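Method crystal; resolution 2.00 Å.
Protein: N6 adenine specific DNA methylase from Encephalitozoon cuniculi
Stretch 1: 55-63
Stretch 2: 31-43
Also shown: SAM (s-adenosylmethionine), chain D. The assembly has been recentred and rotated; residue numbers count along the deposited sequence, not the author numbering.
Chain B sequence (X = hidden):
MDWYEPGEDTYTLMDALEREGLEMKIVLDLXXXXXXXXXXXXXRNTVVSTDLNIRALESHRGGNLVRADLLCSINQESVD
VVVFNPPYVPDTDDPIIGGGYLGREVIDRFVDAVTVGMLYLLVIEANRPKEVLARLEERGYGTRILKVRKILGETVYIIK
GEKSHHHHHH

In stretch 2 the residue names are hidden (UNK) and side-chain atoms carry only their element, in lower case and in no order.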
# COMPACT_ATOMS: atom_id res chain seq x y z
N ARG B 55 14.59 1.12 7.26
CA ARG B 55 15.10 0.13 8.20
C ARG B 55 14.03 -0.89 8.59
O ARG B 55 14.31 -2.07 8.66
CB ARG B 55 15.68 0.81 9.43
CG ARG B 55 17.18 0.97 9.38
CD ARG B 55 17.67 1.95 10.43
NE ARG B 55 17.73 3.30 9.89
CZ ARG B 55 18.84 3.88 9.45
NH1 ARG B 55 19.99 3.22 9.52
NH2 ARG B 55 18.80 5.11 8.95
N ALA B 56 12.80 -0.42 8.83
CA ALA B 56 11.71 -1.34 9.19
C ALA B 56 11.36 -2.23 8.01
O ALA B 56 11.14 -3.43 8.17
CB ALA B 56 10.48 -0.57 9.64
N LEU B 57 11.32 -1.63 6.82
CA LEU B 57 11.00 -2.39 5.62
C LEU B 57 12.05 -3.48 5.38
O LEU B 57 11.72 -4.56 4.92
CB LEU B 57 10.90 -1.49 4.39
CG LEU B 57 9.71 -0.52 4.31
CD1 LEU B 57 9.71 0.19 2.95
CD2 LEU B 57 8.37 -1.21 4.56
N GLU B 58 13.30 -3.17 5.69
CA GLU B 58 14.41 -4.11 5.51
C GLU B 58 14.37 -5.28 6.49
O GLU B 58 15.00 -6.31 6.25
CB GLU B 58 15.75 -3.38 5.63
CG GLU B 58 16.12 -2.58 4.38
CD GLU B 58 17.32 -1.66 4.62
OE1 GLU B 58 17.77 -1.54 5.79
OE2 GLU B 58 17.82 -1.06 3.64
N SER B 59 13.64 -5.13 7.59
CA SER B 59 13.48 -6.22 8.55
C SER B 59 12.01 -6.65 8.65
O SER B 59 11.54 -7.08 9.71
CB SER B 59 14.03 -5.81 9.92
OG SER B 59 15.41 -5.54 9.82
N HIS B 60 11.30 -6.54 7.54
CA HIS B 60 9.85 -6.76 7.53
C HIS B 60 9.51 -8.25 7.59
O HIS B 60 10.23 -9.08 7.01
CB HIS B 60 9.26 -6.10 6.28
CG HIS B 60 7.76 -6.06 6.25
ND1 HIS B 60 7.04 -4.90 6.46
CD2 HIS B 60 6.85 -7.03 6.00
CE1 HIS B 60 5.75 -5.16 6.36
NE2 HIS B 60 5.61 -6.44 6.07
N ARG B 61 8.42 -8.60 8.28
CA ARG B 61 7.95 -9.99 8.35
C ARG B 61 7.75 -10.57 6.96
O ARG B 61 7.92 -11.76 6.73
CB ARG B 61 6.64 -10.07 9.12
CG ARG B 61 6.82 -9.99 10.61
CD ARG B 61 5.50 -9.73 11.29
NE ARG B 61 5.63 -9.78 12.73
CZ ARG B 61 6.30 -8.90 13.46
NH1 ARG B 61 6.91 -7.89 12.87
NH2 ARG B 61 6.34 -9.02 14.79
N GLY B 62 7.38 -9.70 6.03
CA GLY B 62 7.31 -10.08 4.64
C GLY B 62 6.03 -9.59 4.02
O GLY B 62 4.98 -9.58 4.66
N GLY B 63 6.11 -9.17 2.76
CA GLY B 63 4.93 -8.67 2.10
C GLY B 63 5.28 -7.94 0.83
O GLY B 63 6.35 -8.14 0.26
N UNK B 31 2.18 2.72 7.04
CA UNK B 31 3.02 2.73 8.23
C UNK B 31 3.13 1.31 8.78
O UNK B 31 2.92 1.04 9.96
N UNK B 32 3.49 0.38 7.89
CA UNK B 32 3.50 -1.03 8.22
C UNK B 32 4.57 -1.36 9.23
O UNK B 32 4.45 -2.36 9.94
c UNK B 32 3.74 -1.89 6.96
o UNK B 32 3.73 -3.27 7.31
c UNK B 32 5.07 -1.55 6.31
N UNK B 33 5.61 -0.53 9.31
CA UNK B 33 6.78 -0.84 10.13
C UNK B 33 7.35 -2.23 9.76
O UNK B 33 7.70 -2.45 8.60
o UNK B 33 7.67 -0.78 12.38
c UNK B 33 6.47 -0.72 11.61
N UNK B 34 7.43 -3.16 10.71
CA UNK B 34 7.90 -4.52 10.38
C UNK B 34 6.78 -5.54 10.05
O UNK B 34 7.04 -6.75 9.90
c UNK B 34 10.17 -4.33 11.54
o UNK B 34 8.23 -5.09 12.75
c UNK B 34 8.86 -5.12 11.47
N UNK B 35 5.55 -5.06 9.95
CA UNK B 35 4.49 -5.83 9.31
C UNK B 35 3.64 -6.73 10.18
O UNK B 35 3.02 -7.67 9.67
N UNK B 36 3.59 -6.46 11.48
CA UNK B 36 2.73 -7.25 12.36
C UNK B 36 1.27 -7.22 11.90
O UNK B 36 0.59 -8.24 11.90
c UNK B 36 2.39 -7.91 14.78
c UNK B 36 2.19 -5.47 14.14
c UNK B 36 2.88 -6.82 13.86
N UNK B 37 0.78 -6.06 11.47
CA UNK B 37 -0.60 -6.00 10.99
C UNK B 37 -0.77 -6.63 9.60
O UNK B 37 -1.77 -7.33 9.33
c UNK B 37 -1.13 -4.55 11.03
c UNK B 37 -2.54 -4.49 10.48
c UNK B 37 -1.11 -4.02 12.46
c UNK B 37 -1.58 -2.56 12.58
N UNK B 38 0.21 -6.41 8.73
CA UNK B 38 0.25 -7.07 7.42
C UNK B 38 0.14 -8.60 7.56
O UNK B 38 -0.61 -9.25 6.83
o UNK B 38 1.51 -5.38 6.18
c UNK B 38 1.73 -7.67 5.42
c UNK B 38 1.56 -6.74 6.64
N UNK B 39 0.88 -9.15 8.51
CA UNK B 39 0.85 -10.58 8.78
C UNK B 39 -0.57 -11.11 9.03
O UNK B 39 -0.95 -12.18 8.55
o UNK B 39 2.94 -12.18 12.30
c UNK B 39 3.17 -12.64 11.17
o UNK B 39 4.19 -13.31 10.90
c UNK B 39 1.75 -10.91 9.97
c UNK B 39 2.16 -12.39 10.05
N UNK B 40 -1.36 -10.35 9.79
CA UNK B 40 -2.73 -10.75 10.07
C UNK B 40 -3.65 -10.52 8.86
O UNK B 40 -4.49 -11.37 8.52
o UNK B 40 -6.14 -8.95 13.09
c UNK B 40 -3.24 -9.99 11.30
n UNK B 40 -4.60 -7.62 12.14
c UNK B 40 -5.23 -8.78 12.28
c UNK B 40 -4.75 -9.92 11.40
N UNK B 41 -3.47 -9.37 8.20
CA UNK B 41 -4.27 -8.98 7.04
C UNK B 41 -4.09 -9.89 5.83
O UNK B 41 -5.03 -10.11 5.08
c UNK B 41 -4.38 -6.44 7.55
c UNK B 41 -3.92 -7.55 6.62
c UNK B 41 -5.89 -6.45 7.64
c UNK B 41 -3.88 -5.10 7.09
N UNK B 42 -2.89 -10.40 5.62
CA UNK B 42 -2.63 -11.13 4.39
C UNK B 42 -3.28 -12.50 4.36
O UNK B 42 -3.34 -13.15 3.32
c UNK B 42 -1.14 -11.24 4.09
n UNK B 42 1.99 -12.79 5.54
n UNK B 42 3.00 -14.73 6.26
c UNK B 42 1.13 -12.01 4.65
n UNK B 42 1.62 -14.77 4.42
c UNK B 42 2.21 -14.10 5.40
c UNK B 42 -0.34 -12.10 5.04
N UNK B 43 -3.78 -12.94 5.51
CA UNK B 43 -4.44 -14.23 5.58
C UNK B 43 -5.75 -14.23 4.79
O UNK B 43 -6.13 -15.25 4.24
c UNK B 43 -4.20 -14.20 10.05
c UNK B 43 -4.66 -14.63 7.04
n UNK B 43 -4.44 -14.62 11.46
c UNK B 43 -3.35 -14.88 7.79
c UNK B 43 -3.55 -15.31 9.24
N SAM D . 1.90 -0.49 11.94
CA SAM D . 2.87 -0.49 13.04
C SAM D . 2.16 -0.93 14.33
O SAM D . 2.78 -1.41 15.28
OXT SAM D . 0.95 -0.81 14.46
CB SAM D . 3.67 0.83 13.21
CG SAM D . 2.99 2.13 13.71
SD SAM D . 4.07 3.57 14.11
CE SAM D . 3.16 4.40 15.44
C5' SAM D . 3.77 4.72 12.74
C4' SAM D . 4.49 4.22 11.50
O4' SAM D . 4.30 5.14 10.44
C3' SAM D . 5.99 4.07 11.71
O3' SAM D . 6.38 2.81 11.22
C2' SAM D . 6.60 5.16 10.86
O2' SAM D . 7.84 4.82 10.29
C1' SAM D . 5.55 5.33 9.79
N9 SAM D . 5.51 6.67 9.22
C8 SAM D . 5.82 7.88 9.79
N7 SAM D . 5.61 8.84 8.86
C5 SAM D . 5.16 8.24 7.72
C6 SAM D . 4.78 8.72 6.48
N6 SAM D . 4.82 10.03 6.24
N1 SAM D . 4.35 7.84 5.50
C2 SAM D . 4.29 6.48 5.74
N3 SAM D . 4.66 6.01 6.98
C4 SAM D . 5.09 6.87 7.94
O HOH W 1 3.87 -10.73 6.77

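Position 31 has no side-chain atoms and lies beyond the reach of stretch 1. Its phi of 67° favours glycine, and an ideal CB would come within 2.6 Å of SAM O4', a clash; it is Gly 31. Its carbonyl O accepts a hydrogen bond from the amino N of SAM at 2.7 Å.

Position 32 carries one carbon bearing an oxygen and a second carbon. The oxygen sits near the plane of the His 60 ring, at its edge, and the methyl meets Leu 57. This is Thr 32, with OG1 2.9 Å from His 60 CE1 and CG2 3.8 Å from Leu 57 CD2.

At position 33 a single carbon leads to one oxygen, and CA-to-CB points away from stretch 1. The backbone faces the partner instead: its O lies 3.5 Å from Ala 56 CB and accepts a weak hydrogen bond from His 60 ND1 at 3.3 Å. This is Ser 33, whose hydroxyl is hydrogen-bonded elsewhere in the structure.

Position 34 again shows a carbon bearing one oxygen and one carbon. The carbon lies near the carbonyls of Ala 56 and Ser 59, and the oxygen approaches the Arg 61 guanidinium. This is Thr 34, whose CG2 is 3.6 Å from Ala 56 O and whose OG1 takes a weak hydrogen bond from Arg 61 NH1 at 3.1 Å.

Position 35 is bare, closing a type II' turn begun at Thr 32 and occupying the N-cap position right before the helix. An ideal CB would clash with His 60 NE2 at 2.2 Å and be jammed against the preceding carbonyl, so the residue is Gly 35.

Position 36 has three carbons forked at the first, and its CB lies 4.0 Å from Arg 61 CZ: Val 36. Position 37 has four carbons, forked at the first with one arm two carbons long; it points away from stretch 1 and is Ile 37, with CD1 3.6 Å from SAM OXT. Position 38, one carbon with an oxygen and a carbon, lies near His 60 and Gly 62: Thr 38, whose CG2 is 3.8 Å from Gly 62 O.

Position 39 has three carbons ending in two oxygens, one near the Arg 61 guanidinium. It is Glu 39, forming a long salt bridge from OE2 to Arg 61 NE at 3.6 Å. Positions 40, three carbons ending in O and N, and 41, four carbons forked at the second, make no contact: Gln 40 and Leu 41. Position 42, three carbons, N and a carbon with two N, is linked through a water to Gly 62 O: Arg 42. Position 43, four carbons in a row ending in N, is out of reach: Lys 43.

The contact centres on Thr 34 O, which accepts hydrogen bonds from Arg 61 N at 2.8 Å and Arg 61 NH1 at 3.2 Å. The missing CB of Gly 35 leaves room for the His 60 ring, which packs with Gly 35 N and Thr 34 C over one face and CE1 3.3 Å from Gly 35 CA. Arg 61 extends the contact along the helix to Val 36 and Glu 39.

Stretch 2 (31-43) GTSTGVITEQLRK
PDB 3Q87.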